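Local structure of CBS domain protein (2EF7) at the interface of chains A and B and the interface of chains A and C. The protein is a small archaeal CBS domain protein that, like others of its family, probably serves in ligand-responsive regulation. Coordinates in Å, arbitrary orientation; residue numbers count along the deposited sequence, not the author numbering. Chains: chain A/B/C, Hypothetical protein ST2348.

Contact 1: the interface of chains A and B. Residues chain A 123-124, 127; chain B 90, 116, 120.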
loop_
_atom_site.group_PDB
_atom_site.type_symbol
_atom_site.label_atom_id
_atom_site.label_comp_id
_atom_site.label_asym_id
_atom_site.label_seq_id
_atom_site.Cartn_x
_atom_site.Cartn_y
_atom_site.Cartn_z
ATOM N N ILE A 123 -7.031 -11.199 0.722
ATOM C CA ILE A 123 -7.358 -11.328 2.134
ATOM C C ILE A 123 -8.334 -10.214 2.480
ATOM O O ILE A 123 -9.391 -10.459 3.067
ATOM C CB ILE A 123 -6.099 -11.216 3.022
ATOM C CG1 ILE A 123 -5.133 -12.352 2.684
ATOM C CG2 ILE A 123 -6.487 -11.282 4.499
ATOM C CD1 ILE A 123 -5.758 -13.717 2.787
ATOM N N ASP A 124 -7.987 -8.989 2.098
ATOM C CA ASP A 124 -8.857 -7.848 2.355
ATOM C C ASP A 124 -10.238 -8.070 1.761
ATOM O O ASP A 124 -11.254 -7.777 2.392
ATOM C CB ASP A 124 -8.254 -6.578 1.772
ATOM C CG ASP A 124 -7.251 -5.943 2.699
ATOM O OD1 ASP A 124 -6.337 -6.656 3.164
ATOM O OD2 ASP A 124 -7.380 -4.730 2.964
ATOM N N PHE A 127 -12.613 -10.460 3.509
ATOM C CA PHE A 127 -12.919 -9.955 4.846
ATOM C C PHE A 127 -13.548 -8.558 4.822
ATOM O O PHE A 127 -13.667 -7.945 5.904
ATOM C CB PHE A 127 -11.646 -9.955 5.701
ATOM C CG PHE A 127 -11.243 -11.328 6.190
ATOM C CD1 PHE A 127 -11.955 -11.956 7.210
ATOM C CD2 PHE A 127 -10.169 -12.003 5.615
ATOM C CE1 PHE A 127 -11.606 -13.234 7.651
ATOM C CE2 PHE A 127 -9.808 -13.284 6.044
ATOM C CZ PHE A 127 -10.529 -13.901 7.065
ATOM N N LEU B 90 -4.936 -17.276 10.299
ATOM C CA LEU B 90 -5.644 -16.894 9.083
ATOM C C LEU B 90 -6.639 -17.966 8.655
ATOM O O LEU B 90 -7.773 -17.651 8.287
ATOM C CB LEU B 90 -4.653 -16.629 7.943
ATOM C CG LEU B 90 -5.286 -16.220 6.606
ATOM C CD1 LEU B 90 -6.142 -14.972 6.791
ATOM C CD2 LEU B 90 -4.194 -15.978 5.581
ATOM N N ILE B 116 -7.486 -9.833 11.636
ATOM C CA ILE B 116 -7.046 -9.923 10.252
ATOM C C ILE B 116 -6.027 -8.830 9.935
ATOM O O ILE B 116 -5.103 -9.053 9.151
ATOM C CB ILE B 116 -8.241 -9.805 9.273
ATOM C CG1 ILE B 116 -9.029 -11.112 9.260
ATOM C CG2 ILE B 116 -7.741 -9.537 7.854
ATOM C CD1 ILE B 116 -8.238 -12.273 8.670
ATOM N N THR B 120 -2.522 -9.352 7.921
ATOM C CA THR B 120 -2.041 -8.683 6.713
ATOM C C THR B 120 -0.804 -7.861 7.047
ATOM O O THR B 120 0.090 -7.711 6.215
ATOM C CB THR B 120 -3.122 -7.771 6.066
ATOM O OG1 THR B 120 -3.583 -6.802 7.012
ATOM C CG2 THR B 120 -4.295 -8.605 5.593
#

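Contact 2: the interface of chains A and C. Residues chain A 56-57, 60-61; chain C 24, 27-28, 31.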
loop_
_atom_site.group_PDB
_atom_site.type_symbol
_atom_site.label_atom_id
_atom_site.label_comp_id
_atom_site.label_asym_id
_atom_site.label_seq_id
_atom_site.Cartn_x
_atom_site.Cartn_y
_atom_site.Cartn_z
ATOM N N VAL A 56 20.568 -5.081 -18.699
ATOM C CA VAL A 56 21.694 -4.181 -18.491
ATOM C C VAL A 56 22.914 -4.943 -17.996
ATOM O O VAL A 56 24.038 -4.679 -18.408
ATOM C CB VAL A 56 21.348 -3.081 -17.476
ATOM C CG1 VAL A 56 22.604 -2.255 -17.143
ATOM C CG2 VAL A 56 20.280 -2.183 -18.053
ATOM N N LYS A 57 22.682 -5.900 -17.114
ATOM C CA LYS A 57 23.764 -6.692 -16.568
ATOM C C LYS A 57 24.467 -7.468 -17.684
ATOM O O LYS A 57 25.694 -7.476 -17.762
ATOM C CB LYS A 57 23.205 -7.647 -15.514
ATOM C CG LYS A 57 24.219 -8.184 -14.536
ATOM C CD LYS A 57 23.755 -7.947 -13.103
ATOM C CE LYS A 57 22.441 -8.659 -12.800
ATOM N NZ LYS A 57 22.003 -8.435 -11.388
ATOM N N GLY A 60 26.513 -5.134 -19.688
ATOM C CA GLY A 60 27.665 -4.728 -18.913
ATOM C C GLY A 60 28.703 -5.835 -18.828
ATOM O O GLY A 60 29.846 -5.586 -18.451
ATOM N N LYS A 61 28.310 -7.060 -19.170
ATOM C CA LYS A 61 29.231 -8.189 -19.133
ATOM C C LYS A 61 29.717 -8.500 -20.545
ATOM O O LYS A 61 30.288 -9.555 -20.791
ATOM C CB LYS A 61 28.553 -9.428 -18.542
ATOM C CG LYS A 61 27.955 -9.245 -17.150
ATOM C CD LYS A 61 29.012 -8.954 -16.109
ATOM C CE LYS A 61 28.406 -8.885 -14.712
ATOM N NZ LYS A 61 29.435 -8.565 -13.683
ATOM N N ASN C 24 27.426 0.323 -23.897
ATOM C CA ASN C 24 27.945 -0.873 -23.248
ATOM C C ASN C 24 28.832 -0.516 -22.060
ATOM O O ASN C 24 28.772 -1.181 -21.023
ATOM C CB ASN C 24 28.698 -1.787 -24.232
ATOM C CG ASN C 24 29.769 -1.065 -25.027
ATOM O OD1 ASN C 24 30.339 -0.072 -24.582
ATOM N ND2 ASN C 24 30.061 -1.585 -26.209
ATOM N N ALA C 27 26.536 0.629 -19.242
ATOM C CA ALA C 27 25.948 -0.564 -18.636
ATOM C C ALA C 27 26.937 -1.247 -17.691
ATOM O O ALA C 27 26.550 -1.710 -16.617
ATOM C CB ALA C 27 25.498 -1.547 -19.719
ATOM N N LYS C 28 28.211 -1.314 -18.081
ATOM C CA LYS C 28 29.200 -1.957 -17.221
ATOM C C LYS C 28 29.389 -1.197 -15.911
ATOM O O LYS C 28 29.528 -1.807 -14.854
ATOM C CB LYS C 28 30.558 -2.091 -17.921
ATOM C CG LYS C 28 31.620 -2.720 -17.020
ATOM C CD LYS C 28 33.005 -2.755 -17.656
ATOM C CE LYS C 28 33.061 -3.703 -18.835
ATOM N NZ LYS C 28 34.431 -3.771 -19.408
ATOM N N THR C 31 26.470 -1.783 -13.618
ATOM C CA THR C 31 26.473 -3.158 -13.127
ATOM C C THR C 31 27.459 -3.354 -11.984
ATOM O O THR C 31 27.132 -3.980 -10.977
ATOM C CB THR C 31 26.816 -4.159 -14.247
ATOM O OG1 THR C 31 25.821 -4.092 -15.277
ATOM C CG2 THR C 31 26.869 -5.584 -13.689
#

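Contact 1: the interface of chains A and B
A:Phe127 lays one face of its ring on B:Ile116, whose terminal methyl CD1 stands 3.4 Å from the ring centroid in a CH-pi contact. The methyl is offset toward the CE2–CZ rim, 3.2 Å from A:Phe127 CE2, so the packing is tight, while CG1 of the same isoleucine stands over the middle of the ring, slightly toward CD1 and CE1. The two side chains meet at about a right angle. In the plane of the ring, at its edge, lies the backbone oxygen of A:Ile123. Cutting A:Phe127 back to an alanine would remove the ring, and the CD1 methyl of B:Ile116 would probably lose its aromatic cover, with a gap opened at this end of the patch.

Next to the ring, A:Ile123 splits its contacts between two branches. Its CG2, anti to the backbone N with CG1 set beside that N (chi1 -62°), packs 3.6 Å from B:Thr120 CG2 and more distantly against CG2 of B:Ile116. The longer branch ends in CD1, which meets B:Leu90 CD2 tip to tip at 3.9 Å.

At the polar rim, B:Thr120 turns its methyl to chain A. With chi1 at 57°, OG1 sits between backbone N and carbonyl carbon, and forms a weak hydrogen bond to B:Ile116 O within its own helix. A:Asp124 borders this methyl with its carboxylate, OD1 being 3.7 Å from B:Thr120 CG2.

Chain A contributes the C-terminal end of helix 116-126 and the residue just after it; chain B receives them on helices 86-95 and 116-124, both from its second CBS domain.

Contact 2: the interface of chains A and C
The peptide carbonyl of A:Gly60 is bordered by the aliphatic chain of C:Lys28: CB lies 3.6 Å from A:Gly60 O, and CG and CE are close behind. A bend at chi3 (-68°) in an otherwise extended chain brings CE back to this oxygen. A second flat group, the carbonyl of C:Ala27, receives the hydroxyl of C:Thr31 in a hydrogen bond of 2.8 Å between OG1 and C:Ala27 O. The donor stands above the carbonyl plane, 35° out of it. This bond within one helix helps to hold the threonine's rotation.

Because OG1 lies beside the backbone N, CG2 takes the position anti to that N (chi1 -62°) and points at two lysine chains of A. A:Lys57 passes the methyl at about a right angle, its CG 3.8 Å from C:Thr31 CG2, and A:Lys61 brings its CE to a similar distance from another direction. Both lysines touch the methyl mainly along their hydrocarbon chains. OG1 itself rests 3.6 Å from A:Lys57 CA.

The close backbone approach falls at small residues. The CA of A:Gly60 comes to 3.6 Å from C:Lys28 CA. C:Ala27 CB fits against the backbone of A:Val56 and A:Gly60, lying 3.7 Å from A:Val56 O, and also touches A:Val56 CG1.

Helix 52-60 of A is therefore packed on helix 23-33 of C, and two-fold symmetry repeats the contact with the chains exchanged. Pairing through such helices is familiar in CBS proteins, and this interface probably serves dimerisation, although the coordinates alone do not establish the state in solution.

The centres of the C-alpha atoms of contact 1 and contact 2 lie about 42 Å apart, and the contacts share no residue or helix. Contact 1 uses helix 116-126, near the end of the second CBS domain, whereas contact 2 uses helix 52-60 near the end of the first. Chain A can therefore touch chains B and C at once, and the two contacts together help link several copies in the four-chain assembly. Their symmetry differs: the whole interface containing contact 2 is two-fold, and that containing contact 1 is not exactly so. The structure alone does not tell whether both persist in solution.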